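PDB 4DMI: capsid Protein, which forms a pentamer and probably serves as a building block of a phage capsid. Local coordinates for residues V71-T77 / Q149-A155; T81-V87 / L138-A144; V88-R94 / E156-G161; S98-I104 / A116-I120. All coordinates share one frame; numbering follows the deposited sequence. Where two conformers were deposited one is given.

Contact 1 (V71-T77 / Q149-A155); sequences VENTTTT and QARSNNA. With NA (sodium ion), chain H.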
loop_
_atom_site.group_PDB
_atom_site.type_symbol
_atom_site.label_atom_id
_atom_site.label_comp_id
_atom_site.label_asym_id
_atom_site.label_seq_id
_atom_site.Cartn_x
_atom_site.Cartn_y
_atom_site.Cartn_z
ATOM N N VAL B 71 26.810 4.412 6.575
ATOM C CA VAL B 71 27.756 5.316 5.939
ATOM C C VAL B 71 27.955 6.606 6.719
ATOM O O VAL B 71 26.991 7.309 7.023
ATOM C CB VAL B 71 27.272 5.647 4.510
ATOM C CG1 VAL B 71 28.265 6.558 3.776
ATOM C CG2 VAL B 71 27.008 4.356 3.734
ATOM N N GLU B 72 29.212 6.913 7.033
ATOM C CA GLU B 72 29.567 8.081 7.839
ATOM C C GLU B 72 30.836 8.696 7.261
ATOM O O GLU B 72 31.860 8.016 7.139
ATOM C CB GLU B 72 29.815 7.657 9.294
ATOM C CG GLU B 72 30.092 8.803 10.264
ATOM C CD GLU B 72 30.814 8.343 11.529
ATOM O OE1 GLU B 72 31.855 7.660 11.402
ATOM O OE2 GLU B 72 30.341 8.657 12.646
ATOM N N ASN B 73 30.761 9.972 6.883
ATOM C CA ASN B 73 31.921 10.728 6.402
ATOM C C ASN B 73 32.637 10.040 5.229
ATOM O O ASN B 73 33.874 9.977 5.173
ATOM C CB ASN B 73 32.889 11.011 7.554
ATOM C CG ASN B 73 33.802 12.196 7.283
ATOM O OD1 ASN B 73 33.517 13.045 6.435
ATOM N ND2 ASN B 73 34.906 12.259 8.013
ATOM N N THR B 74 31.845 9.522 4.292
ATOM C CA THR B 74 32.377 8.897 3.084
ATOM C C THR B 74 31.262 8.730 2.056
ATOM O O THR B 74 30.087 8.949 2.356
ATOM C CB THR B 74 33.028 7.524 3.393
ATOM O OG1 THR B 74 33.817 7.094 2.271
ATOM C CG2 THR B 74 31.968 6.476 3.722
ATOM N N THR B 75 31.638 8.379 0.834
ATOM C CA THR B 75 30.670 8.031 -0.189
ATOM C C THR B 75 30.799 6.550 -0.476
ATOM O O THR B 75 31.891 6.072 -0.800
ATOM C CB THR B 75 30.913 8.813 -1.487
ATOM O OG1 THR B 75 30.863 10.221 -1.212
ATOM C CG2 THR B 75 29.856 8.453 -2.523
ATOM N N THR B 76 29.687 5.829 -0.369
ATOM C CA THR B 76 29.694 4.379 -0.485
ATOM C C THR B 76 28.742 3.897 -1.569
ATOM O O THR B 76 27.562 4.204 -1.553
ATOM C CB THR B 76 29.352 3.730 0.860
ATOM O OG1 THR B 76 30.405 4.017 1.789
ATOM C CG2 THR B 76 29.205 2.215 0.718
ATOM N N THR B 77 29.269 3.142 -2.525
ATOM C CA THR B 77 28.426 2.560 -3.562
ATOM C C THR B 77 27.493 1.475 -3.050
ATOM O O THR B 77 27.907 0.564 -2.330
ATOM C CB THR B 77 29.287 2.022 -4.706
ATOM O OG1 THR B 77 29.970 3.123 -5.309
ATOM C CG2 THR B 77 28.427 1.333 -5.754
ATOM N N GLN B 149 24.263 5.405 -4.721
ATOM C CA GLN B 149 25.197 5.553 -3.602
ATOM C C GLN B 149 24.600 6.231 -2.373
ATOM O O GLN B 149 23.590 6.933 -2.447
ATOM C CB GLN B 149 26.459 6.303 -4.071
ATOM C CG GLN B 149 26.187 7.758 -4.453
ATOM C CD GLN B 149 27.358 8.438 -5.159
ATOM O OE1 GLN B 149 28.247 7.782 -5.704
ATOM N NE2 GLN B 149 27.363 9.766 -5.136
ATOM N N ALA B 150 25.228 5.980 -1.232
ATOM C CA ALA B 150 24.906 6.659 0.018
ATOM C C ALA B 150 26.080 7.575 0.307
ATOM O O ALA B 150 27.240 7.170 0.187
ATOM C CB ALA B 150 24.749 5.650 1.120
ATOM N N ARG B 151 25.798 8.807 0.696
ATOM C CA ARG B 151 26.867 9.750 0.973
ATOM C C ARG B 151 26.596 10.550 2.241
ATOM O O ARG B 151 25.517 11.131 2.404
ATOM C CB ARG B 151 27.058 10.696 -0.216
ATOM C CG ARG B 151 28.154 11.729 -0.010
ATOM C CD ARG B 151 28.449 12.482 -1.297
ATOM N NE ARG B 151 27.302 13.261 -1.761
ATOM C CZ ARG B 151 27.079 14.531 -1.436
ATOM N NH1 ARG B 151 27.921 15.176 -0.636
ATOM N NH2 ARG B 151 26.018 15.157 -1.914
ATOM N N SER B 152 27.575 10.554 3.139
ATOM C CA SER B 152 27.599 11.427 4.306
ATOM C C SER B 152 28.868 12.257 4.242
ATOM O O SER B 152 29.958 11.707 4.029
ATOM C CB SER B 152 27.614 10.606 5.592
ATOM O OG SER B 152 28.163 11.375 6.657
ATOM N N ASN B 153 28.755 13.571 4.412
ATOM C CA ASN B 153 29.931 14.438 4.275
ATOM C C ASN B 153 30.555 14.820 5.608
ATOM O O ASN B 153 31.440 15.676 5.660
ATOM C CB ASN B 153 29.586 15.710 3.493
ATOM C CG ASN B 153 28.798 16.712 4.325
ATOM O OD1 ASN B 153 28.224 16.368 5.360
ATOM N ND2 ASN B 153 28.774 17.961 3.875
ATOM N N ASN B 154 30.097 14.183 6.677
ATOM C CA ASN B 154 30.413 14.620 8.037
ATOM C C ASN B 154 30.284 13.470 9.027
ATOM O O ASN B 154 29.355 12.660 8.923
ATOM C CB ASN B 154 29.448 15.749 8.430
ATOM C CG ASN B 154 29.853 16.458 9.712
ATOM O OD1 ASN B 154 29.731 15.909 10.808
ATOM N ND2 ASN B 154 30.312 17.696 9.580
ATOM N N ALA B 155 31.192 13.403 10.000
ATOM C CA ALA B 155 31.170 12.325 10.986
ATOM C C ALA B 155 29.907 12.313 11.845
ATOM O O ALA B 155 29.604 11.308 12.487
ATOM C CB ALA B 155 32.406 12.397 11.876
HETATM NA NA NA H . 29.969 9.855 14.225
HETATM O O HOH W 1 34.136 15.645 6.768
HETATM O O HOH W 2 30.076 5.854 -4.739
HETATM O O HOH W 3 30.360 11.628 15.532
HETATM O O HOH W 4 32.297 9.975 14.316
#

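Contact 2 (T81-V87 / L138-A144); sequences TPGFYKV and LMVKLVA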
loop_
_atom_site.group_PDB
_atom_site.type_symbol
_atom_site.label_atom_id
_atom_site.label_comp_id
_atom_site.label_asym_id
_atom_site.label_seq_id
_atom_site.Cartn_x
_atom_site.Cartn_y
_atom_site.Cartn_z
ATOM N N THR B 81 25.864 -1.546 -11.289
ATOM C CA THR B 81 25.602 -2.314 -12.499
ATOM C C THR B 81 24.096 -2.330 -12.787
ATOM O O THR B 81 23.285 -2.157 -11.868
ATOM C CB THR B 81 26.212 -3.735 -12.432
ATOM O OG1 THR B 81 25.688 -4.435 -11.299
ATOM C CG2 THR B 81 27.722 -3.654 -12.323
ATOM N N PRO B 82 23.717 -2.510 -14.069
ATOM C CA PRO B 82 22.311 -2.306 -14.441
ATOM C C PRO B 82 21.354 -3.263 -13.748
ATOM O O PRO B 82 21.690 -4.428 -13.484
ATOM C CB PRO B 82 22.304 -2.557 -15.955
ATOM C CG PRO B 82 23.708 -2.260 -16.390
ATOM C CD PRO B 82 24.552 -2.783 -15.252
ATOM N N GLY B 83 20.160 -2.767 -13.449
ATOM C CA GLY B 83 19.130 -3.588 -12.845
ATOM C C GLY B 83 18.166 -2.770 -12.016
ATOM O O GLY B 83 18.289 -1.542 -11.925
ATOM N N PHE B 84 17.202 -3.454 -11.409
ATOM C CA PHE B 84 16.249 -2.815 -10.498
ATOM C C PHE B 84 16.634 -3.148 -9.069
ATOM O O PHE B 84 16.863 -4.313 -8.736
ATOM C CB PHE B 84 14.822 -3.318 -10.760
ATOM C CG PHE B 84 14.247 -2.889 -12.085
ATOM C CD1 PHE B 84 14.544 -3.591 -13.242
ATOM C CD2 PHE B 84 13.370 -1.807 -12.161
ATOM C CE1 PHE B 84 14.006 -3.199 -14.475
ATOM C CE2 PHE B 84 12.832 -1.419 -13.382
ATOM C CZ PHE B 84 13.150 -2.122 -14.538
ATOM N N TYR B 85 16.663 -2.132 -8.216
ATOM C CA TYR B 85 17.089 -2.286 -6.833
ATOM C C TYR B 85 16.084 -1.693 -5.874
ATOM O O TYR B 85 15.625 -0.567 -6.066
ATOM C CB TYR B 85 18.445 -1.601 -6.621
ATOM C CG TYR B 85 19.567 -2.189 -7.448
ATOM C CD1 TYR B 85 19.787 -1.757 -8.753
ATOM C CD2 TYR B 85 20.398 -3.173 -6.934
ATOM C CE1 TYR B 85 20.815 -2.287 -9.524
ATOM C CE2 TYR B 85 21.432 -3.717 -7.703
ATOM C CZ TYR B 85 21.626 -3.265 -8.993
ATOM O OH TYR B 85 22.639 -3.776 -9.772
ATOM N N LYS B 86 15.749 -2.440 -4.826
ATOM C CA LYS B 86 14.965 -1.900 -3.722
ATOM C C LYS B 86 15.969 -1.405 -2.697
ATOM O O LYS B 86 16.929 -2.084 -2.378
ATOM C CB LYS B 86 14.080 -2.984 -3.111
ATOM C CG LYS B 86 13.476 -2.594 -1.767
ATOM C CD LYS B 86 12.535 -3.685 -1.256
ATOM C CE LYS B 86 11.810 -3.222 -0.006
ATOM N NZ LYS B 86 10.703 -4.133 0.378
ATOM N N VAL B 87 15.778 -0.175 -2.201
ATOM C CA VAL B 87 16.675 0.386 -1.196
ATOM C C VAL B 87 15.861 1.090 -0.117
ATOM O O VAL B 87 15.038 1.962 -0.405
ATOM C CB VAL B 87 17.731 1.337 -1.833
ATOM C CG1 VAL B 87 17.073 2.419 -2.672
ATOM C CG2 VAL B 87 18.613 1.946 -0.762
ATOM N N LEU B 138 12.704 3.056 -1.659
ATOM C CA LEU B 138 12.793 3.400 -3.068
ATOM C C LEU B 138 12.966 2.175 -3.951
ATOM O O LEU B 138 13.569 1.174 -3.548
ATOM C CB LEU B 138 14.003 4.313 -3.280
ATOM C CG LEU B 138 13.983 5.674 -2.589
ATOM C CD1 LEU B 138 15.395 6.184 -2.353
ATOM C CD2 LEU B 138 13.245 6.644 -3.481
ATOM N N MET B 139 12.410 2.259 -5.151
ATOM C CA MET B 139 12.772 1.358 -6.228
ATOM C C MET B 139 13.525 2.172 -7.259
ATOM O O MET B 139 13.005 3.170 -7.802
ATOM C CB MET B 139 11.540 0.727 -6.874
ATOM C CG MET B 139 11.848 -0.245 -8.025
ATOM S SD MET B 139 12.614 -1.793 -7.480
ATOM C CE MET B 139 11.722 -1.997 -5.935
ATOM N N VAL B 140 14.751 1.741 -7.547
ATOM C CA VAL B 140 15.638 2.448 -8.464
ATOM C C VAL B 140 16.074 1.528 -9.589
ATOM O O VAL B 140 16.475 0.384 -9.351
ATOM C CB VAL B 140 16.898 2.938 -7.732
ATOM C CG1 VAL B 140 17.856 3.638 -8.696
ATOM C CG2 VAL B 140 16.514 3.865 -6.590
ATOM N N LYS B 141 15.986 2.016 -10.822
ATOM C CA LYS B 141 16.535 1.292 -11.963
ATOM C C LYS B 141 17.813 1.976 -12.415
ATOM O O LYS B 141 17.822 3.178 -12.675
ATOM C CB LYS B 141 15.544 1.241 -13.133
ATOM C CG LYS B 141 16.036 0.421 -14.335
ATOM C CD LYS B 141 15.189 0.712 -15.584
ATOM C CE LYS B 141 15.676 -0.091 -16.777
ATOM N NZ LYS B 141 14.837 0.183 -17.979
ATOM N N LEU B 142 18.886 1.194 -12.513
ATOM C CA LEU B 142 20.160 1.659 -13.051
ATOM C C LEU B 142 20.346 1.117 -14.458
ATOM O O LEU B 142 20.056 -0.055 -14.727
ATOM C CB LEU B 142 21.319 1.149 -12.186
ATOM C CG LEU B 142 21.326 1.548 -10.714
ATOM C CD1 LEU B 142 22.576 0.980 -10.060
ATOM C CD2 LEU B 142 21.268 3.072 -10.565
ATOM N N VAL B 143 20.821 1.968 -15.361
ATOM C CA VAL B 143 21.309 1.492 -16.651
ATOM C C VAL B 143 22.821 1.612 -16.667
ATOM O O VAL B 143 23.416 2.050 -15.680
ATOM C CB VAL B 143 20.691 2.269 -17.836
ATOM C CG1 VAL B 143 19.207 1.988 -17.923
ATOM C CG2 VAL B 143 20.953 3.764 -17.710
ATOM N N ALA B 144 23.442 1.201 -17.774
ATOM C CA ALA B 144 24.894 1.194 -17.871
ATOM C C ALA B 144 25.472 2.566 -17.555
ATOM O O ALA B 144 25.021 3.579 -18.099
ATOM C CB ALA B 144 25.333 0.733 -19.259
#

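Contact 3 (V88-R94 / E156-G161); sequences VGNLSSR and EVRVQG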
loop_
_atom_site.group_PDB
_atom_site.type_symbol
_atom_site.label_atom_id
_atom_site.label_comp_id
_atom_site.label_asym_id
_atom_site.label_seq_id
_atom_site.Cartn_x
_atom_site.Cartn_y
_atom_site.Cartn_z
ATOM N N VAL B 88 16.066 0.665 1.124
ATOM C CA VAL B 88 15.269 1.136 2.246
ATOM C C VAL B 88 16.168 1.443 3.426
ATOM O O VAL B 88 17.175 0.780 3.652
ATOM C CB VAL B 88 14.212 0.098 2.666
ATOM C CG1 VAL B 88 13.241 -0.143 1.560
ATOM C CG2 VAL B 88 14.857 -1.208 3.045
ATOM N N GLY B 89 15.799 2.455 4.194
ATOM C CA GLY B 89 16.637 2.862 5.304
ATOM C C GLY B 89 16.305 4.224 5.851
ATOM O O GLY B 89 15.173 4.684 5.705
ATOM N N ASN B 90 17.289 4.847 6.497
ATOM C CA ASN B 90 17.094 6.139 7.165
ATOM C C ASN B 90 18.295 7.050 7.020
ATOM O O ASN B 90 19.436 6.594 6.846
ATOM C CB ASN B 90 16.803 5.963 8.665
ATOM C CG ASN B 90 15.454 5.331 8.939
ATOM O OD1 ASN B 90 14.411 5.969 8.796
ATOM N ND2 ASN B 90 15.469 4.058 9.340
ATOM N N LEU B 91 18.024 8.349 7.106
ATOM C CA LEU B 91 19.063 9.369 7.160
ATOM C C LEU B 91 18.978 10.085 8.492
ATOM O O LEU B 91 17.894 10.226 9.071
ATOM C CB LEU B 91 18.809 10.422 6.079
ATOM C CG LEU B 91 18.435 9.946 4.676
ATOM C CD1 LEU B 91 17.975 11.136 3.832
ATOM C CD2 LEU B 91 19.635 9.257 4.030
ATOM N N SER B 92 20.097 10.617 8.965
ATOM C CA SER B 92 20.085 11.506 10.124
ATOM C C SER B 92 19.516 12.873 9.773
ATOM O O SER B 92 20.151 13.619 9.033
ATOM C CB SER B 92 21.522 11.752 10.600
ATOM O OG SER B 92 22.203 10.551 10.937
ATOM N N SER B 93 18.364 13.248 10.329
ATOM C CA SER B 93 17.857 14.585 10.015
ATOM C C SER B 93 18.761 15.680 10.538
ATOM O O SER B 93 19.403 15.552 11.585
ATOM C CB SER B 93 16.426 14.814 10.525
ATOM O OG SER B 93 16.409 15.118 11.919
ATOM N N ARG B 94 18.820 16.783 9.777
ATOM C CA ARG B 94 19.479 17.996 10.235
ATOM C C ARG B 94 18.629 19.196 9.839
ATOM O O ARG B 94 17.715 19.083 9.009
ATOM C CB ARG B 94 20.889 18.132 9.642
ATOM C CG ARG B 94 21.872 17.033 10.041
ATOM C CD ARG B 94 22.257 17.111 11.521
ATOM N NE ARG B 94 22.983 18.343 11.821
ATOM C CZ ARG B 94 24.156 18.392 12.440
ATOM N NH1 ARG B 94 24.752 17.274 12.833
ATOM N NH2 ARG B 94 24.737 19.561 12.661
ATOM N N GLU B 156 29.168 13.419 11.853
ATOM C CA GLU B 156 27.974 13.533 12.694
ATOM C C GLU B 156 26.691 12.982 12.088
ATOM O O GLU B 156 25.700 12.855 12.792
ATOM C CB GLU B 156 27.737 14.989 13.115
ATOM C CG GLU B 156 28.830 15.570 14.018
ATOM C CD GLU B 156 28.510 16.977 14.483
ATOM O OE1 GLU B 156 27.481 17.529 14.040
ATOM O OE2 GLU B 156 29.290 17.530 15.286
ATOM N N VAL B 157 26.686 12.681 10.793
ATOM C CA VAL B 157 25.459 12.202 10.158
ATOM C C VAL B 157 25.672 10.889 9.419
ATOM O O VAL B 157 26.758 10.636 8.896
ATOM C CB VAL B 157 24.850 13.250 9.193
ATOM C CG1 VAL B 157 24.349 14.444 9.964
ATOM C CG2 VAL B 157 25.854 13.683 8.111
ATOM N N ARG B 158 24.636 10.054 9.375
ATOM C CA ARG B 158 24.752 8.742 8.748
ATOM C C ARG B 158 23.654 8.430 7.735
ATOM O O ARG B 158 22.561 9.018 7.762
ATOM C CB ARG B 158 24.806 7.627 9.813
ATOM C CG ARG B 158 26.066 7.663 10.658
ATOM C CD ARG B 158 26.224 6.421 11.513
ATOM N NE ARG B 158 27.461 6.509 12.291
ATOM C CZ ARG B 158 28.447 5.617 12.253
ATOM N NH1 ARG B 158 28.345 4.529 11.502
ATOM N NH2 ARG B 158 29.528 5.805 12.992
ATOM N N VAL B 159 23.963 7.513 6.829
ATOM C CA VAL B 159 22.979 6.927 5.930
ATOM C C VAL B 159 23.011 5.437 6.205
ATOM O O VAL B 159 24.053 4.795 6.021
ATOM C CB VAL B 159 23.323 7.182 4.446
ATOM C CG1 VAL B 159 22.270 6.537 3.533
ATOM C CG2 VAL B 159 23.435 8.679 4.169
ATOM N N GLN B 160 21.895 4.883 6.665
ATOM C CA GLN B 160 21.834 3.469 7.061
ATOM C C GLN B 160 20.702 2.759 6.350
ATOM O O GLN B 160 19.631 3.321 6.157
ATOM C CB GLN B 160 21.650 3.342 8.578
ATOM C CG GLN B 160 22.803 3.934 9.364
ATOM C CD GLN B 160 22.599 3.875 10.861
ATOM O OE1 GLN B 160 21.465 3.872 11.349
ATOM N NE2 GLN B 160 23.697 3.834 11.600
ATOM N N GLY B 161 20.923 1.514 5.959
ATOM C CA GLY B 161 19.842 0.773 5.352
ATOM C C GLY B 161 20.267 -0.504 4.682
ATOM O O GLY B 161 21.375 -1.004 4.915
HETATM O O HOH W 5 17.929 2.438 8.793
HETATM O O HOH W 6 27.669 20.112 13.392
#

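Contact 4 (S98-I104 / A116-I120); sequences SGAIAVI and ANNRI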
loop_
_atom_site.group_PDB
_atom_site.type_symbol
_atom_site.label_atom_id
_atom_site.label_comp_id
_atom_site.label_asym_id
_atom_site.label_seq_id
_atom_site.Cartn_x
_atom_site.Cartn_y
_atom_site.Cartn_z
ATOM N N SER B 98 21.869 23.357 7.764
ATOM C CA SER B 98 23.042 22.612 8.207
ATOM C C SER B 98 24.015 22.390 7.059
ATOM O O SER B 98 23.614 22.377 5.899
ATOM C CB SER B 98 22.617 21.246 8.753
ATOM O OG SER B 98 23.728 20.536 9.272
ATOM N N GLY B 99 25.288 22.207 7.395
ATOM C CA GLY B 99 26.274 21.777 6.422
ATOM C C GLY B 99 26.485 20.269 6.413
ATOM O O GLY B 99 27.286 19.765 5.627
ATOM N N ALA B 100 25.765 19.552 7.273
ATOM C CA ALA B 100 25.944 18.105 7.427
ATOM C C ALA B 100 24.969 17.339 6.538
ATOM O O ALA B 100 23.762 17.323 6.790
ATOM C CB ALA B 100 25.794 17.688 8.898
ATOM N N ILE B 101 25.508 16.719 5.492
ATOM C CA ILE B 101 24.716 16.093 4.438
ATOM C C ILE B 101 24.737 14.579 4.555
ATOM O O ILE B 101 25.806 13.984 4.673
ATOM C CB ILE B 101 25.287 16.476 3.066
ATOM C CG1 ILE B 101 25.223 17.994 2.883
ATOM C CG2 ILE B 101 24.564 15.732 1.941
ATOM C CD1 ILE B 101 25.900 18.496 1.607
ATOM N N ALA B 102 23.557 13.964 4.523
ATOM C CA ALA B 102 23.405 12.512 4.486
ATOM C C ALA B 102 22.316 12.193 3.478
ATOM O O ALA B 102 21.141 12.517 3.699
ATOM C CB ALA B 102 23.032 11.984 5.850
ATOM N N VAL B 103 22.700 11.597 2.355
ATOM C CA VAL B 103 21.769 11.420 1.245
ATOM C C VAL B 103 21.888 10.069 0.571
ATOM O O VAL B 103 22.918 9.383 0.678
ATOM C CB VAL B 103 21.955 12.507 0.149
ATOM C CG1 VAL B 103 21.627 13.901 0.688
ATOM C CG2 VAL B 103 23.366 12.468 -0.435
ATOM N N ILE B 104 20.818 9.686 -0.116
ATOM C CA ILE B 104 20.883 8.651 -1.139
ATOM C C ILE B 104 20.843 9.391 -2.457
ATOM O O ILE B 104 20.013 10.273 -2.663
ATOM C CB ILE B 104 19.665 7.709 -1.073
ATOM C CG1 ILE B 104 19.688 6.906 0.237
ATOM C CG2 ILE B 104 19.638 6.767 -2.279
ATOM C CD1 ILE B 104 20.735 5.763 0.270
ATOM N N ALA B 116 16.907 10.886 -1.583
ATOM C CA ALA B 116 16.498 11.019 -0.186
ATOM C C ALA B 116 17.392 12.058 0.469
ATOM O O ALA B 116 18.615 11.937 0.416
ATOM C CB ALA B 116 16.599 9.680 0.539
ATOM N N ASN B 117 16.780 13.092 1.051
ATOM C CA ASN B 117 17.491 14.271 1.551
ATOM C C ASN B 117 17.291 14.457 3.062
ATOM O O ASN B 117 16.158 14.358 3.558
ATOM C CB ASN B 117 16.982 15.503 0.781
ATOM C CG ASN B 117 17.883 16.716 0.924
ATOM O OD1 ASN B 117 18.590 16.886 1.924
ATOM N ND2 ASN B 117 17.845 17.583 -0.083
ATOM N N ASN B 118 18.371 14.707 3.806
ATOM C CA ASN B 118 18.270 14.804 5.266
ATOM C C ASN B 118 18.075 16.210 5.835
ATOM O O ASN B 118 17.713 16.356 7.005
ATOM C CB ASN B 118 19.510 14.212 5.932
ATOM C CG ASN B 118 20.728 15.103 5.774
ATOM O OD1 ASN B 118 21.066 15.531 4.659
ATOM N ND2 ASN B 118 21.365 15.426 6.889
ATOM N N ARG B 119 18.357 17.244 5.038
ATOM C CA ARG B 119 18.431 18.605 5.581
ATOM C C ARG B 119 17.080 19.289 5.438
ATOM O O ARG B 119 16.854 20.109 4.546
ATOM C CB ARG B 119 19.554 19.409 4.903
ATOM C CG ARG B 119 20.953 18.920 5.292
ATOM C CD ARG B 119 22.043 19.827 4.739
ATOM N NE ARG B 119 22.094 19.792 3.280
ATOM C CZ ARG B 119 22.907 20.543 2.545
ATOM N NH1 ARG B 119 23.733 21.406 3.135
ATOM N NH2 ARG B 119 22.897 20.437 1.222
ATOM N N ILE B 120 16.186 18.954 6.357
ATOM C CA ILE B 120 14.768 19.247 6.195
ATOM C C ILE B 120 14.131 19.961 7.390
ATOM O O ILE B 120 13.077 20.575 7.235
ATOM C CB ILE B 120 14.008 17.926 5.871
ATOM C CG1 ILE B 120 12.537 18.150 5.510
ATOM C CG2 ILE B 120 14.105 16.943 7.043
ATOM C CD1 ILE B 120 12.314 19.053 4.320
#

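Contact 1 (V71-T77 / Q149-A155)
Glu72 and Ala155 meet at a sodium ion. The metal takes OE2 of Glu72 at 2.0 Å and the backbone O of Ala155 at 2.3 Å, with two waters and the carboxylate of Glu96 of the second subunit completing the ligands, so the site lies on a subunit boundary. Glu72 turns its CG anti to the backbone N (chi1 -176°) and then runs extended, which brings OE2 beside Ala155 O, both on the ion.

Just beyond, Asn73 N donates to Ser152 OG at 3.0 Å. That hydroxyl is also bonded to Val157 O and receives a weak bond from Asn154 N, which fixes its rotation. One water donates to both Asn73 OD1 and Asn153 O.

Asn73 is where the chain changes partners: strand 67-72 pairs with 158-167, whereas 74-77 runs antiparallel to 147-152. In that ladder Thr76 and Ala150 form a hydrogen-bonded pair, and the bond from Thr76 N to Ala150 O is 2.8 Å long and almost straight (177°). On the face of Ala150, its CB packs 3.7 Å from Val71 CG2.

Arg151 lies on the other face, alongside Thr75 and pointing the same way. Its CB is 4.0 Å from Thr75 OG1; CG and then CD pass the same oxygen, each at 3.3 Å. The chain bends at chi3 (64°), NE makes a salt bridge with Glu105, and NH2, farther out, is hydrogen-bonded elsewhere. Glu105 also accepts from NE2 of Gln149, whose amide lies against CG2 of Thr75.

Contact 2 (T81-V87 / L138-A144)
Phe84 and Lys141 sit across from each other in a non-hydrogen-bonded pair, while the backbones to either side are laced by three antiparallel hydrogen-bonded pairs: Gly83 with Leu142, Tyr85 with Val140, and Val87 with Leu138. Each of these pairs makes both of its bonds; the one from Tyr85 N to Val140 O is 2.8 Å.

The aromatic contact is a CH-pi interaction. Lys141 lays its extended chain obliquely over one face of the Phe84 ring, with CG 3.9 Å from the ring centroid and 14° off the normal, while CD reaches CZ at 3.6 Å. Beyond the ring NZ donates to Pro176 O of the third subunit.

On the sheet face that carries Tyr85 and Leu142 the packing is apolar. CD1 of Leu142 meets CE1 of Tyr85 at 3.7 Å, the two side chains crossing at about a right angle. The polar end of Tyr85 turns back on its own segment: OH donates to Thr81 O at 2.7 Å from well above the carbonyl plane, tying the ring to the chain that leads into the strand.

Strand 83-95 lies between 133-142 on this side and 158-167 on its other, and Phe84, Met139 and Lys141 face the third subunit.

Contact 3 (V88-R94 / E156-G161)
Ser92 OG is gripped from two chains: it accepts a fairly straight bond from Arg158 N, 2.9 Å away, and it is also bonded to Ile120 O of the second subunit. Its position beside the backbone N (chi1 -58°) lets the hydroxyl receive the N-H of Arg158 at the end of the ladder, while Ser92 N donates in turn to Arg158 O at 3.2 Å.

Further out, Arg94 was deposited in two conformers, and what follows holds for one of them, so the bridge need not be permanent. In it NH1 forms a salt bridge to Glu156 OE1 at 3.0 Å. The bond is nearly straight (173°), lies in the guanidinium plane and uses the anti lone pair of OE1; the two flat groups are close to coplanar, 26° apart. A water bridges NH2 and the same OE1, and NH1 has a further partner in Ser122 of the second subunit. This conformer bends at chi2 and chi3 to get there, and on the way its CG rests 3.6 Å from CG1 of Val157.

Leu91 and Val159 point the same way on one face, CD2 of the leucine touching both methyls of the valine at 3.8 Å. Farther along the ladder Gly89 and Gly161 stand opposite each other, CA to CA 3.8 Å, with no side chain to hold the backbones off. Between the glycine pair and the Leu91-Val159 pair, Asn90 and Gln160 form the hydrogen-bonded pair. This is antiparallel pairing of strands 83-95 and 158-167 in the mixed sheet, where the second subunit packs along the contact, from Asn90 and Gln160 to Arg94.

Contact 4 (S98-I104 / A116-I120)
Ile104 and Ala116 belong to the beta hairpin of strands 102-107 and 112-121, where they form an antiparallel hydrogen-bonded pair. Ile104 N donates to Ala116 O at 3.2 Å, in the carbonyl plane and on a lone pair; the return bond is weak. Their side chains share a face, CB to CB 4.0 Å.

Past this pair the ladder gives way to the side chain of Asn118. Its CG stands between the backbone N and the carbonyl carbon (chi1 73°), which aims the amide at the facing chain. ND2 donates to Ala100 O at 3.1 Å, within the amide plane and along an almost perfectly straight line (179°). OD1 receives Ala102 N at 2.9 Å, but from well above the amide plane instead of on a lone pair. With ND2 bonded to Ser92 O as well, the group is pinned from three directions, and it joins this hairpin to strand 83-95.

Two turns shape the chain here. Asn117 OD1 accepts from Arg119 N, an Asx turn, and Ser98 OG accepts from Ala100 N, an ST turn.

Arg119 reaches back across to the second of these. Its chain bends at chi3 (-66°), and NH1 donates to Ser98 O at 2.9 Å near the guanidinium plane. Ile101 comes over one face of that flat group, with CG1 3.5 Å from CZ and centred above it, while CD1 lies 3.6 Å from NH2. The backbone O of Arg119 meets NE2 of Gln160 of the third subunit.

All four contacts belong to the same mixed sheet. Contacts 3 and 4 are nearest neighbours, their centres about 8 Å apart, joined by Arg94 N to Asn118 O; contact 1 lies about 10 Å from contact 3 and 11 Å from contact 4, tied to them by Val71 N to Val159 O (2.8 Å) and by Asn153 OD1 to Ile101 N. Contact 2 stands off, its centre 19 to 21 Å from the others, though it shares strand 83-95 with contact 3 and its Leu138 CD1 packs 4.3 Å from Ile104 CG2 of contact 4. The sodium ion belongs to contact 1, and the side chain of Arg158 in contact 3 comes within about 4 Å of it. Contacts 1 and 3 touch the second subunit, contacts 2 and 4 the third.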